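Local coordinates for microcin B17-processing protein McbB (Escherichia coli str. K-12 substr. MG1655, PDB 6GRH), which is needed to process the inactive precursor McbA into active microcin B17 and carries a bound zinc ion, at residues 44-49 with 78-83. Sequence-based numbering, arbitrary orientation. Where two conformers were deposited one is given.
Sequences KKVLES and EFLITT
L80 of helix 73-82 meets L47 and V46 of helix 41-52; within segments 44-49 and 78-83 the CA atoms of L47 and L80 are the nearest pair, 8.7 Å apart. Followed outward, L80 CB points toward the partner helix but stays 5.9 Å from L47 CD2, and L80 CG lies 5.0 Å from L47 CD2. The branches then divide the work: L80 CD2 touches L47 CD2 at 3.5 Å, while L80 CD1 approaches V46 CG1 more loosely, at 4.4 Å. A chi1 near -65° in both leucines sets CG beside the backbone N, and from there the CD2 methyls meet as the side chains pass in opposing senses. With 125 Å² buried and no hydrogen bond across, the contact is small and purely apolar. M43, L50 and L62 also pack on L80, and I38 and V85 on L47. F79 flanks the pair, CE2 4.7 Å from L47 CD1. T83 CG2 sits over one face of the F79 ring, toward the rim, and T83 OG1 donates to F79 O at 2.7 Å; an aromatic side chain of another protein chain meets the ring edge-to-face. Three helices against a small antiparallel sheet fit the winged helix-turn-helix fold of RiPP precursor-recognition domains, whose interior this contact helps fill.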
# COMPACT_ATOMS: atom_id res chain seq x y z
N LYS B 44 0.71 -4.79 53.32
CA LYS B 44 -0.30 -3.75 53.03
C LYS B 44 0.35 -2.36 53.14
O LYS B 44 0.23 -1.54 52.26
CB LYS B 44 -1.49 -3.88 53.98
CG LYS B 44 -2.50 -2.75 53.88
CD LYS B 44 -3.69 -3.00 54.81
CE LYS B 44 -4.63 -1.80 54.76
NZ LYS B 44 -5.78 -1.94 55.66
N LYS B 45 1.06 -2.14 54.24
CA LYS B 45 1.79 -0.90 54.48
C LYS B 45 2.78 -0.55 53.36
O LYS B 45 2.82 0.58 52.90
CB LYS B 45 2.50 -0.92 55.85
N VAL B 46 3.55 -1.54 52.92
CA VAL B 46 4.50 -1.36 51.82
C VAL B 46 3.78 -0.93 50.55
O VAL B 46 4.15 0.06 49.92
CB VAL B 46 5.31 -2.66 51.60
CG1 VAL B 46 6.13 -2.60 50.31
CG2 VAL B 46 6.23 -2.91 52.79
N LEU B 47 2.73 -1.66 50.19
CA LEU B 47 1.97 -1.35 49.00
C LEU B 47 1.34 0.05 49.06
O LEU B 47 1.39 0.76 48.07
CB LEU B 47 0.89 -2.43 48.75
CG LEU B 47 1.42 -3.81 48.43
CD1 LEU B 47 0.30 -4.85 48.56
CD2 LEU B 47 2.09 -3.86 47.06
N GLU B 48 0.78 0.44 50.19
CA GLU B 48 0.27 1.81 50.36
C GLU B 48 1.34 2.90 50.14
O GLU B 48 1.07 3.92 49.47
CB GLU B 48 -0.39 1.96 51.72
CG GLU B 48 -1.71 1.22 51.76
CD GLU B 48 -2.37 1.19 53.12
OE1 GLU B 48 -1.65 1.25 54.16
OE2 GLU B 48 -3.62 1.09 53.15
N SER B 49 2.53 2.70 50.69
CA SER B 49 3.62 3.66 50.48
C SER B 49 4.08 3.70 49.04
O SER B 49 4.29 4.79 48.50
CB SER B 49 4.84 3.37 51.35
OG SER B 49 5.96 4.00 50.75
N GLU B 78 10.44 -10.28 45.25
CA GLU B 78 9.90 -11.33 44.38
C GLU B 78 8.37 -11.25 44.27
O GLU B 78 7.79 -11.42 43.18
CB GLU B 78 10.32 -12.71 44.89
CG GLU B 78 10.10 -13.82 43.88
CD GLU B 78 10.49 -15.19 44.42
OE1 GLU B 78 10.87 -15.33 45.62
OE2 GLU B 78 10.40 -16.15 43.62
N PHE B 79 7.71 -11.01 45.39
CA PHE B 79 6.26 -10.82 45.42
C PHE B 79 5.85 -9.59 44.60
O PHE B 79 4.95 -9.67 43.76
CB PHE B 79 5.76 -10.70 46.87
CG PHE B 79 4.31 -10.34 46.98
CD1 PHE B 79 3.33 -11.32 46.91
CD2 PHE B 79 3.91 -9.03 47.09
CE1 PHE B 79 2.00 -11.01 47.01
CE2 PHE B 79 2.56 -8.70 47.17
CZ PHE B 79 1.62 -9.70 47.14
N LEU B 80 6.54 -8.48 44.84
CA LEU B 80 6.21 -7.22 44.18
C LEU B 80 6.44 -7.30 42.67
O LEU B 80 5.68 -6.72 41.92
CB LEU B 80 7.01 -6.07 44.79
CG LEU B 80 6.67 -5.74 46.26
CD1 LEU B 80 7.69 -4.78 46.86
CD2 LEU B 80 5.27 -5.19 46.40
N ILE B 81 7.48 -8.02 42.25
CA ILE B 81 7.80 -8.18 40.84
C ILE B 81 6.81 -9.13 40.17
O ILE B 81 6.29 -8.82 39.08
CB ILE B 81 9.24 -8.71 40.61
CG1 ILE B 81 10.26 -7.60 40.94
CG2 ILE B 81 9.44 -9.18 39.17
CD1 ILE B 81 11.67 -8.11 41.16
N THR B 82 6.58 -10.29 40.78
CA THR B 82 5.76 -11.33 40.15
C THR B 82 4.30 -10.90 40.04
O THR B 82 3.68 -11.22 39.04
CB THR B 82 5.86 -12.69 40.86
OG1 THR B 82 5.56 -12.55 42.25
CG2 THR B 82 7.24 -13.27 40.69
N THR B 83 3.79 -10.14 41.02
CA THR B 83 2.41 -9.66 40.98
C THR B 83 2.16 -8.45 40.09
O THR B 83 0.99 -8.14 39.86
CB THR B 83 1.87 -9.35 42.40
OG1 THR B 83 2.68 -8.33 43.04
CG2 THR B 83 1.82 -10.61 43.25